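Local coordinates for UPF0255 protein frsA (Vibrio vulnificus, PDB 4I4C) that probably hydrolyses carboxylic esters as a serine esterase of the alpha/beta-hydrolase clan, and is evidently not a cofactor-independent pyruvate decarboxylase, at residues S155-A160 with H183-N188; S164-K169 with R211-H216; Q34-E39 with V329-L334; S47-L52 with Y316-A321. All blocks are in the same frame, centred on the assembly; numbering follows the deposited sequence.

Interaction 1 of 4, residues S155-A160 with H183-N188; sequences SAYLEA and HLHLTN
L158 and H183 have the nearest CA atoms of the pair, 9.7 Å apart, and the axis of helix 155-160 passes 12.0 Å from that of strand 183-186 at 27°. That gap is bridged by long side chains. The main one is Y157, which points at the strand and ends in a hydrogen bond: its OH lies 2.8 Å from NE2 of H185, and either atom could be the donor. The hydroxyl reaches the imidazole in its own plane, at the edge, and NE2 likewise sits at the edge of the phenol. The two rings therefore meet rim to rim, with planes turned 80° apart. CG of Y157 lies anti to the backbone N (chi1 -156°), and this sends the ring across toward the sheet. On its far imidazole nitrogen, ND1, H185 is bonded to the carbonyl of M224 in the next strand, so the tyrosine meets a ring gripped at both nitrogens.

The strand is the second of the mixed eight-stranded sheet of this alpha/beta-hydrolase fold, and helix 144-163 lies along one face of it. There H183 completes an aromatic cluster: the edge of Y157 is directed at its imidazole face, with centroids 5.8 Å apart. L158 comes at that imidazole from another quarter, crossing at about a right angle and bringing CD2 to 3.7 Å from NE2 of H183, at the ring edge. The polar partner that fixes H183 is Q206, whose OE1 bonds to ND1. F126 of helix 121-136 packs edge-to-face with Y157.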
# COMPACT_ATOMS: atom_id res chain seq x y z
N SER A 155 -1.60 7.32 -15.22
CA SER A 155 -2.14 8.35 -16.11
C SER A 155 -3.57 8.76 -15.68
O SER A 155 -3.93 9.92 -15.74
CB SER A 155 -2.07 7.93 -17.60
OG SER A 155 -2.85 6.78 -17.87
N ALA A 156 -4.36 7.81 -15.19
CA ALA A 156 -5.69 8.16 -14.75
C ALA A 156 -5.68 9.06 -13.51
O ALA A 156 -6.53 9.94 -13.37
CB ALA A 156 -6.54 6.89 -14.53
N TYR A 157 -4.74 8.83 -12.60
CA TYR A 157 -4.64 9.64 -11.39
C TYR A 157 -4.34 11.10 -11.71
O TYR A 157 -4.93 12.01 -11.12
CB TYR A 157 -3.55 9.10 -10.47
CG TYR A 157 -3.72 9.47 -9.00
CD1 TYR A 157 -4.55 8.71 -8.17
CD2 TYR A 157 -3.04 10.55 -8.45
CE1 TYR A 157 -4.71 9.03 -6.84
CE2 TYR A 157 -3.20 10.87 -7.10
CZ TYR A 157 -4.03 10.11 -6.31
OH TYR A 157 -4.20 10.41 -4.98
N LEU A 158 -3.40 11.33 -12.62
CA LEU A 158 -3.03 12.70 -12.96
C LEU A 158 -4.16 13.41 -13.69
O LEU A 158 -4.44 14.58 -13.44
CB LEU A 158 -1.71 12.74 -13.74
CG LEU A 158 -0.53 12.05 -13.05
CD1 LEU A 158 0.72 12.06 -13.92
CD2 LEU A 158 -0.23 12.68 -11.69
N GLU A 159 -4.85 12.67 -14.57
CA GLU A 159 -6.01 13.22 -15.27
C GLU A 159 -7.16 13.56 -14.30
O GLU A 159 -7.85 14.57 -14.46
CB GLU A 159 -6.47 12.28 -16.40
CG GLU A 159 -7.37 12.93 -17.42
CD GLU A 159 -6.79 14.24 -17.96
OE1 GLU A 159 -5.70 14.20 -18.57
OE2 GLU A 159 -7.42 15.30 -17.76
N ALA A 160 -7.35 12.73 -13.29
CA ALA A 160 -8.29 13.06 -12.22
C ALA A 160 -7.82 14.30 -11.45
O ALA A 160 -8.61 15.19 -11.16
CB ALA A 160 -8.42 11.89 -11.25
N HIS A 183 3.39 12.56 -4.49
CA HIS A 183 2.22 13.34 -4.87
C HIS A 183 1.71 14.19 -3.70
O HIS A 183 1.27 13.66 -2.68
CB HIS A 183 1.10 12.44 -5.40
CG HIS A 183 1.41 11.81 -6.72
ND1 HIS A 183 2.27 10.75 -6.85
CD2 HIS A 183 0.96 12.09 -7.97
CE1 HIS A 183 2.34 10.40 -8.13
NE2 HIS A 183 1.56 11.20 -8.82
N LEU A 184 1.75 15.51 -3.87
CA LEU A 184 1.29 16.45 -2.86
C LEU A 184 -0.13 16.90 -3.15
O LEU A 184 -0.39 17.53 -4.17
CB LEU A 184 2.22 17.66 -2.80
CG LEU A 184 1.90 18.78 -1.80
CD1 LEU A 184 1.99 18.27 -0.34
CD2 LEU A 184 2.85 19.97 -2.02
N HIS A 185 -1.05 16.55 -2.27
CA HIS A 185 -2.46 16.90 -2.40
C HIS A 185 -2.78 18.07 -1.48
O HIS A 185 -2.63 17.95 -0.26
CB HIS A 185 -3.33 15.71 -1.99
CG HIS A 185 -2.97 14.43 -2.68
ND1 HIS A 185 -1.78 13.79 -2.48
CD2 HIS A 185 -3.67 13.69 -3.58
CE1 HIS A 185 -1.74 12.69 -3.23
NE2 HIS A 185 -2.87 12.61 -3.90
N LEU A 186 -3.23 19.18 -2.04
CA LEU A 186 -3.57 20.35 -1.24
C LEU A 186 -5.02 20.78 -1.43
O LEU A 186 -5.56 20.65 -2.52
CB LEU A 186 -2.64 21.50 -1.61
CG LEU A 186 -1.16 21.18 -1.50
CD1 LEU A 186 -0.42 21.76 -2.69
CD2 LEU A 186 -0.58 21.70 -0.19
N THR A 187 -5.66 21.28 -0.37
CA THR A 187 -7.02 21.81 -0.49
C THR A 187 -7.00 23.12 -1.26
O THR A 187 -7.93 23.44 -2.02
CB THR A 187 -7.66 22.05 0.87
OG1 THR A 187 -6.81 22.90 1.65
CG2 THR A 187 -7.84 20.73 1.61
N ASN A 188 -5.93 23.88 -1.04
CA ASN A 188 -5.69 25.14 -1.71
C ASN A 188 -4.25 25.55 -1.45
O ASN A 188 -3.51 24.84 -0.75
CB ASN A 188 -6.65 26.23 -1.22
CG ASN A 188 -6.59 26.43 0.28
OD1 ASN A 188 -5.58 26.87 0.82
ND2 ASN A 188 -7.70 26.13 0.96

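Interaction 2 of 4, residues S164-K169 with R211-H216; sequences SKYIIK and RLFRDH
Y166 meets F213 across this contact, and the approach can be followed outward along the tyrosine. Its CB, pointing at the helix, lies 4.0 Å from CE2 of F213. One atom further, CG is 3.8 Å from the same CE2, and CD1 comes closest, at 3.7 Å from CE2. CZ of F213 also lies within van der Waals range of CD1. The phenylalanine thus presents its rim to the face of the tyrosine, an offset edge-to-face pair with ring planes 80° apart. Further out, CE2 of Y166 is 4.6 Å from CG of R214, a looser approach to the aliphatic part of that arginine. At the tip, OH of Y166 lies further out still, 4.9 Å from CG of R214.

The base of Y166 is steadied from its own segment: its backbone N donates to OG of S164 at 3.0 Å, an ST turn just after helix 144-163 ends. On the other side, F213 has CG anti to the backbone N (chi1 172°), which carries its ring out from the helix; W210, M224 and T187 also pack round it. R214 grips its neighbour D215 side-on, NE to OD1 at 2.9 Å and NH2 to OD2 at 3.0 Å. The second bond lies nearly in the guanidinium plane, whereas OD1 is met from above the carboxylate plane. NH1 is left to form a salt bridge with E123.

The same helix supplies L212 to the pocket of the bound polyether. Helix 210-217 connects the adjacent parallel strands 193-199 and 223-226, a beta-alpha-beta crossover of the alpha/beta-hydrolase sheet.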
# COMPACT_ATOMS: atom_id res chain seq x y z
N SER A 164 -9.66 17.92 -10.77
CA SER A 164 -10.16 18.16 -9.43
C SER A 164 -10.11 19.64 -9.10
O SER A 164 -9.23 20.36 -9.58
CB SER A 164 -9.35 17.39 -8.39
OG SER A 164 -9.93 17.53 -7.11
N LYS A 165 -11.04 20.08 -8.27
CA LYS A 165 -10.99 21.41 -7.69
C LYS A 165 -9.86 21.48 -6.65
O LYS A 165 -9.42 22.56 -6.28
CB LYS A 165 -12.34 21.74 -7.03
CG LYS A 165 -12.55 21.08 -5.68
CD LYS A 165 -14.02 21.05 -5.26
CE LYS A 165 -14.13 21.09 -3.73
NZ LYS A 165 -15.45 20.60 -3.23
N TYR A 166 -9.38 20.32 -6.20
CA TYR A 166 -8.25 20.29 -5.27
C TYR A 166 -6.94 20.35 -6.03
O TYR A 166 -6.89 20.14 -7.23
CB TYR A 166 -8.27 19.03 -4.40
CG TYR A 166 -9.47 18.90 -3.50
CD1 TYR A 166 -9.45 19.44 -2.21
CD2 TYR A 166 -10.61 18.22 -3.91
CE1 TYR A 166 -10.54 19.31 -1.37
CE2 TYR A 166 -11.70 18.09 -3.07
CZ TYR A 166 -11.66 18.64 -1.80
OH TYR A 166 -12.74 18.53 -0.96
N ILE A 167 -5.85 20.60 -5.31
CA ILE A 167 -4.58 20.81 -5.98
C ILE A 167 -3.63 19.64 -5.75
O ILE A 167 -3.26 19.35 -4.62
CB ILE A 167 -3.93 22.12 -5.53
CG1 ILE A 167 -4.88 23.30 -5.79
CG2 ILE A 167 -2.59 22.31 -6.20
CD1 ILE A 167 -4.23 24.65 -5.66
N ILE A 168 -3.24 18.97 -6.83
CA ILE A 168 -2.31 17.84 -6.70
C ILE A 168 -1.06 18.06 -7.54
O ILE A 168 -1.13 18.17 -8.76
CB ILE A 168 -2.95 16.49 -7.10
CG1 ILE A 168 -4.24 16.24 -6.32
CG2 ILE A 168 -1.96 15.35 -6.85
CD1 ILE A 168 -5.48 16.82 -6.95
N LYS A 169 0.08 18.13 -6.87
CA LYS A 169 1.35 18.32 -7.56
C LYS A 169 2.21 17.07 -7.48
O LYS A 169 2.36 16.47 -6.42
CB LYS A 169 2.11 19.50 -6.96
CG LYS A 169 1.38 20.82 -7.01
CD LYS A 169 2.14 21.87 -6.19
CE LYS A 169 1.36 23.17 -6.07
NZ LYS A 169 1.44 24.02 -7.30
N ARG A 211 -9.05 8.68 -1.26
CA ARG A 211 -10.14 8.92 -0.30
C ARG A 211 -9.64 9.27 1.10
O ARG A 211 -10.37 9.83 1.92
CB ARG A 211 -11.10 7.73 -0.27
CG ARG A 211 -11.74 7.44 -1.63
CD ARG A 211 -13.24 7.13 -1.54
NE ARG A 211 -13.86 7.17 -2.87
CZ ARG A 211 -15.13 6.87 -3.13
NH1 ARG A 211 -15.95 6.50 -2.14
NH2 ARG A 211 -15.59 6.94 -4.37
N LEU A 212 -8.39 8.92 1.39
CA LEU A 212 -7.79 9.31 2.68
C LEU A 212 -7.76 10.83 2.73
O LEU A 212 -8.16 11.44 3.73
CB LEU A 212 -6.39 8.75 2.82
CG LEU A 212 -5.64 9.18 4.07
CD1 LEU A 212 -6.48 8.84 5.30
CD2 LEU A 212 -4.29 8.48 4.09
N PHE A 213 -7.29 11.44 1.65
CA PHE A 213 -7.27 12.90 1.51
C PHE A 213 -8.68 13.48 1.33
O PHE A 213 -9.07 14.38 2.06
CB PHE A 213 -6.38 13.33 0.33
CG PHE A 213 -6.46 14.80 -0.00
CD1 PHE A 213 -5.78 15.74 0.77
CD2 PHE A 213 -7.19 15.25 -1.09
CE1 PHE A 213 -5.84 17.08 0.47
CE2 PHE A 213 -7.25 16.60 -1.39
CZ PHE A 213 -6.58 17.51 -0.62
N ARG A 214 -9.45 12.96 0.37
CA ARG A 214 -10.74 13.58 0.02
C ARG A 214 -11.75 13.57 1.16
O ARG A 214 -12.44 14.56 1.40
CB ARG A 214 -11.35 12.91 -1.22
CG ARG A 214 -12.47 13.72 -1.87
CD ARG A 214 -13.29 12.82 -2.83
NE ARG A 214 -13.88 11.69 -2.11
CZ ARG A 214 -14.63 10.74 -2.66
NH1 ARG A 214 -14.91 10.75 -3.96
NH2 ARG A 214 -15.10 9.77 -1.88
N ASP A 215 -11.84 12.44 1.86
CA ASP A 215 -12.91 12.25 2.83
C ASP A 215 -12.50 12.50 4.27
O ASP A 215 -13.34 12.49 5.17
CB ASP A 215 -13.47 10.83 2.70
CG ASP A 215 -14.21 10.61 1.38
OD1 ASP A 215 -14.60 11.60 0.73
OD2 ASP A 215 -14.41 9.44 0.99
N HIS A 216 -11.20 12.72 4.50
CA HIS A 216 -10.69 12.85 5.86
C HIS A 216 -9.72 14.02 6.07
O HIS A 216 -10.04 14.98 6.77
CB HIS A 216 -10.07 11.53 6.33
CG HIS A 216 -11.04 10.40 6.37
ND1 HIS A 216 -11.48 9.75 5.24
CD2 HIS A 216 -11.68 9.81 7.41
CE1 HIS A 216 -12.34 8.81 5.57
NE2 HIS A 216 -12.48 8.82 6.89

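Interaction 3 of 4, residues Q34-E39 with V329-L334; sequences QSLLDE and VDIYSL
The capped start of helix 331-337 is where I331 and Y332 meet L36 and L37 of helix 31-44. The cap itself is D330: its OD2 takes the N-H of S333 at 2.9 Å, an N-cap bond received on the anti side of the carboxylate. I331, the first residue after the cap, points toward the other helix. Its CD1 reaches the isobutyl group of L37 at an oblique angle and lies 3.6 Å from CD2. The other branch, CG2, is 4.1 Å from CD2 of L36, so the isoleucine has one methyl for each leucine.

L36 CD2 is shared. It also meets the outer end of Y332, 3.9 Å from CE1 and as far from OH, the leucine and tyrosine coming from opposite directions. Y332 has its CG beside the backbone N (chi1 -51°) and reaches L36 at the exposed side of the contact, whereas I331 and L37 are buried. L317 and Y29 also pack against I331 and L37. On helix 31-44 itself, Q34 NE2 bonds to OD1 of D38 at 2.9 Å, from above the carboxylate plane.

The backbone N of I331 is taken up by OG of S33, a polar tie beside the apolar one. Strands 28-29 and 328-329 pair in parallel just ahead of these two helices, so the contact is a helix-helix packing at the end of a small parallel two-stranded sheet.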
# COMPACT_ATOMS: atom_id res chain seq x y z
N GLN A 34 9.36 -25.35 -4.42
CA GLN A 34 8.10 -25.64 -5.08
C GLN A 34 7.32 -26.69 -4.30
O GLN A 34 6.09 -26.62 -4.21
CB GLN A 34 8.29 -26.13 -6.52
CG GLN A 34 6.96 -26.38 -7.24
CD GLN A 34 6.02 -25.17 -7.20
OE1 GLN A 34 6.36 -24.09 -7.69
NE2 GLN A 34 4.82 -25.35 -6.62
N SER A 35 8.05 -27.66 -3.75
CA SER A 35 7.42 -28.70 -2.95
C SER A 35 6.76 -28.12 -1.70
O SER A 35 5.67 -28.54 -1.31
CB SER A 35 8.42 -29.80 -2.58
OG SER A 35 7.89 -30.62 -1.55
N LEU A 36 7.42 -27.15 -1.07
CA LEU A 36 6.83 -26.43 0.06
C LEU A 36 5.56 -25.63 -0.30
O LEU A 36 4.57 -25.63 0.45
CB LEU A 36 7.87 -25.54 0.75
CG LEU A 36 7.38 -24.69 1.92
CD1 LEU A 36 6.58 -25.54 2.89
CD2 LEU A 36 8.56 -24.05 2.62
N LEU A 37 5.59 -24.96 -1.45
CA LEU A 37 4.42 -24.26 -1.98
C LEU A 37 3.22 -25.20 -2.18
O LEU A 37 2.08 -24.84 -1.88
CB LEU A 37 4.77 -23.57 -3.31
CG LEU A 37 5.70 -22.36 -3.15
CD1 LEU A 37 5.93 -21.69 -4.49
CD2 LEU A 37 5.11 -21.35 -2.14
N ASP A 38 3.49 -26.40 -2.69
CA ASP A 38 2.43 -27.39 -2.86
C ASP A 38 1.82 -27.78 -1.51
O ASP A 38 0.60 -27.85 -1.37
CB ASP A 38 2.93 -28.61 -3.63
CG ASP A 38 3.46 -28.25 -5.01
OD1 ASP A 38 2.93 -27.29 -5.63
OD2 ASP A 38 4.40 -28.93 -5.47
N GLU A 39 2.67 -28.02 -0.51
CA GLU A 39 2.21 -28.24 0.87
C GLU A 39 1.26 -27.13 1.36
O GLU A 39 0.16 -27.41 1.85
CB GLU A 39 3.40 -28.30 1.83
CG GLU A 39 4.06 -29.66 1.99
CD GLU A 39 3.11 -30.71 2.52
OE1 GLU A 39 2.71 -30.63 3.71
OE2 GLU A 39 2.77 -31.62 1.75
N VAL A 329 13.72 -18.17 -6.11
CA VAL A 329 13.46 -18.10 -4.68
C VAL A 329 13.74 -19.39 -3.95
O VAL A 329 13.27 -20.46 -4.34
CB VAL A 329 11.99 -17.72 -4.40
CG1 VAL A 329 11.78 -17.50 -2.89
CG2 VAL A 329 11.63 -16.49 -5.16
N ASP A 330 14.51 -19.26 -2.87
CA ASP A 330 14.55 -20.28 -1.84
C ASP A 330 13.78 -19.74 -0.64
O ASP A 330 14.18 -18.75 -0.04
CB ASP A 330 16.00 -20.58 -1.44
CG ASP A 330 16.09 -21.74 -0.48
OD1 ASP A 330 16.48 -22.84 -0.92
OD2 ASP A 330 15.75 -21.54 0.70
N ILE A 331 12.66 -20.38 -0.30
CA ILE A 331 11.79 -19.88 0.76
C ILE A 331 12.45 -19.89 2.13
O ILE A 331 12.23 -18.99 2.94
CB ILE A 331 10.45 -20.67 0.80
CG1 ILE A 331 9.79 -20.65 -0.59
CG2 ILE A 331 9.54 -20.12 1.87
CD1 ILE A 331 8.44 -21.36 -0.67
N TYR A 332 13.26 -20.91 2.40
CA TYR A 332 13.89 -21.03 3.71
C TYR A 332 14.87 -19.87 3.90
O TYR A 332 14.92 -19.27 4.97
CB TYR A 332 14.62 -22.37 3.84
CG TYR A 332 13.75 -23.55 3.48
CD1 TYR A 332 12.83 -24.07 4.39
CD2 TYR A 332 13.83 -24.14 2.22
CE1 TYR A 332 12.03 -25.15 4.06
CE2 TYR A 332 13.03 -25.21 1.88
CZ TYR A 332 12.13 -25.72 2.80
OH TYR A 332 11.34 -26.79 2.44
N SER A 333 15.62 -19.56 2.86
CA SER A 333 16.55 -18.45 2.92
C SER A 333 15.82 -17.11 3.02
O SER A 333 16.15 -16.29 3.86
CB SER A 333 17.48 -18.47 1.72
OG SER A 333 18.30 -17.33 1.72
N LEU A 334 14.83 -16.90 2.16
CA LEU A 334 13.98 -15.71 2.24
C LEU A 334 13.39 -15.46 3.64
O LEU A 334 13.37 -14.32 4.12
CB LEU A 334 12.85 -15.79 1.21
CG LEU A 334 11.86 -14.63 1.12
CD1 LEU A 334 12.61 -13.33 1.02
CD2 LEU A 334 10.93 -14.81 -0.10

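Interaction 4 of 4, residues S47-L52 with Y316-A321; sequences SWYRNL and YLDVLA
Y49 OH donates to OD2 of D318 at 2.7 Å, the shortest polar bond between the two segments. It uses the anti lone pair of the oxygen, away from OD1, and OD2 lies close to the plane of the phenol, at its edge; ring and carboxylate planes are 40° apart. OD1 has its own donor, the hydroxyl of Y29, so two tyrosines hold this buried carboxylate and would probably stabilise its negative charge. Y49 has CG anti to the backbone N (chi1 155°), and that swings the ring from the chain toward the helix.

Segment 47-52 belongs to the irregular connection between helices 31-44 and 54-60, and it passes the start of helix 314-323, where Y49 and N51 reach it. R50 faces the other way, in a salt bridge with D88, while N51 turns back to the helix and meets Y316. CB of N51 sits obliquely by the phenol, 3.9 Å from CZ of Y316, with amide and ring planes 44° apart. The OD1 of N51 is 3.0 Å from OH of Y316. R53 bonds to both residues, NE to N51 OD1 and NH2 weakly to Y316 OH. The side chain of Y316 lies about 4 Å from the bound hexanoic acid.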
# COMPACT_ATOMS: atom_id res chain seq x y z
N SER A 47 -9.30 -20.61 -2.72
CA SER A 47 -9.92 -20.58 -4.06
C SER A 47 -9.34 -19.49 -4.95
O SER A 47 -9.77 -19.32 -6.09
CB SER A 47 -11.44 -20.30 -3.93
OG SER A 47 -12.13 -21.43 -3.43
N TRP A 48 -8.39 -18.73 -4.40
CA TRP A 48 -7.83 -17.60 -5.11
C TRP A 48 -6.33 -17.63 -4.90
O TRP A 48 -5.88 -18.02 -3.82
CB TRP A 48 -8.39 -16.28 -4.55
CG TRP A 48 -9.86 -16.13 -4.70
CD1 TRP A 48 -10.82 -16.44 -3.77
CD2 TRP A 48 -10.57 -15.61 -5.84
NE1 TRP A 48 -12.06 -16.16 -4.27
CE2 TRP A 48 -11.94 -15.64 -5.53
CE3 TRP A 48 -10.17 -15.10 -7.08
CZ2 TRP A 48 -12.92 -15.20 -6.42
CZ3 TRP A 48 -11.14 -14.66 -7.97
CH2 TRP A 48 -12.50 -14.72 -7.64
N TYR A 49 -5.57 -17.25 -5.92
CA TYR A 49 -4.12 -17.06 -5.78
C TYR A 49 -3.87 -15.79 -4.98
O TYR A 49 -3.26 -15.81 -3.90
CB TYR A 49 -3.45 -16.97 -7.16
CG TYR A 49 -2.14 -16.22 -7.15
CD1 TYR A 49 -1.00 -16.76 -6.56
CD2 TYR A 49 -2.04 -14.95 -7.72
CE1 TYR A 49 0.21 -16.04 -6.55
CE2 TYR A 49 -0.86 -14.25 -7.73
CZ TYR A 49 0.26 -14.79 -7.14
OH TYR A 49 1.43 -14.06 -7.14
N ARG A 50 -4.39 -14.68 -5.50
CA ARG A 50 -4.33 -13.41 -4.79
C ARG A 50 -5.07 -13.46 -3.46
O ARG A 50 -6.06 -14.15 -3.32
CB ARG A 50 -4.94 -12.31 -5.65
CG ARG A 50 -4.06 -11.94 -6.82
CD ARG A 50 -4.84 -11.16 -7.85
NE ARG A 50 -4.02 -10.84 -9.03
CZ ARG A 50 -3.90 -11.63 -10.10
NH1 ARG A 50 -4.50 -12.82 -10.14
NH2 ARG A 50 -3.15 -11.24 -11.11
N ASN A 51 -4.56 -12.74 -2.46
CA ASN A 51 -5.37 -12.45 -1.29
C ASN A 51 -6.38 -11.38 -1.68
O ASN A 51 -6.01 -10.27 -2.04
CB ASN A 51 -4.52 -12.00 -0.10
CG ASN A 51 -5.35 -11.76 1.15
OD1 ASN A 51 -5.40 -10.65 1.66
ND2 ASN A 51 -6.02 -12.81 1.64
N LEU A 52 -7.65 -11.76 -1.67
CA LEU A 52 -8.75 -10.86 -1.99
C LEU A 52 -8.97 -9.84 -0.88
O LEU A 52 -9.12 -10.20 0.29
CB LEU A 52 -10.03 -11.67 -2.17
CG LEU A 52 -10.59 -11.76 -3.57
CD1 LEU A 52 -9.49 -12.12 -4.54
CD2 LEU A 52 -11.74 -12.76 -3.59
N TYR A 316 2.10 -13.77 -1.10
CA TYR A 316 2.98 -12.97 -0.23
C TYR A 316 4.46 -13.24 -0.51
O TYR A 316 5.27 -12.30 -0.59
CB TYR A 316 2.64 -13.16 1.26
CG TYR A 316 1.23 -12.69 1.60
CD1 TYR A 316 0.96 -11.35 1.86
CD2 TYR A 316 0.16 -13.59 1.63
CE1 TYR A 316 -0.32 -10.91 2.14
CE2 TYR A 316 -1.14 -13.16 1.92
CZ TYR A 316 -1.37 -11.81 2.18
OH TYR A 316 -2.64 -11.35 2.47
N LEU A 317 4.80 -14.51 -0.67
CA LEU A 317 6.16 -14.88 -1.00
C LEU A 317 6.55 -14.34 -2.39
O LEU A 317 7.69 -13.91 -2.59
CB LEU A 317 6.33 -16.40 -0.91
CG LEU A 317 6.17 -16.97 0.51
CD1 LEU A 317 6.01 -18.49 0.48
CD2 LEU A 317 7.36 -16.57 1.37
N ASP A 318 5.60 -14.32 -3.33
CA ASP A 318 5.85 -13.76 -4.66
C ASP A 318 6.13 -12.26 -4.57
O ASP A 318 7.09 -11.75 -5.18
CB ASP A 318 4.67 -14.00 -5.62
CG ASP A 318 4.51 -15.47 -6.07
OD1 ASP A 318 5.38 -16.34 -5.81
OD2 ASP A 318 3.49 -15.75 -6.75
N VAL A 319 5.30 -11.53 -3.83
CA VAL A 319 5.54 -10.11 -3.62
C VAL A 319 6.91 -9.84 -2.97
O VAL A 319 7.63 -8.93 -3.38
CB VAL A 319 4.43 -9.47 -2.75
CG1 VAL A 319 4.86 -8.08 -2.26
CG2 VAL A 319 3.14 -9.38 -3.53
N LEU A 320 7.26 -10.64 -1.97
CA LEU A 320 8.53 -10.49 -1.28
C LEU A 320 9.73 -10.73 -2.21
O LEU A 320 10.68 -9.94 -2.23
CB LEU A 320 8.59 -11.39 -0.05
CG LEU A 320 7.65 -10.91 1.07
CD1 LEU A 320 7.56 -11.94 2.15
CD2 LEU A 320 8.16 -9.58 1.62
N ALA A 321 9.66 -11.81 -2.99
CA ALA A 321 10.68 -12.11 -3.98
C ALA A 321 10.84 -10.98 -4.98
O ALA A 321 11.95 -10.65 -5.38
CB ALA A 321 10.33 -13.41 -4.71

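Overall arrangement
The four contacts form two pairs on opposite sides of the chain's centre. Interactions 1 and 2 have centres about 7 Å apart and share the sheet: strands 167-175 and 178-186 are antiparallel neighbours, bonded backbone to backbone, and along the chain their segments alternate. Interactions 3 and 4 have centres about 13 Å apart and touch where L317 packs on I331 and L37. Along the chain interaction 4 is nested inside interaction 3, and both enclose the sheet pair, whose centres lie about 29 to 42 Å from theirs. An early helix and the loop after it are thus joined to helices 314-323 and 331-337, some 260 to 290 positions later, between sheet strands 291-295 and 358-363.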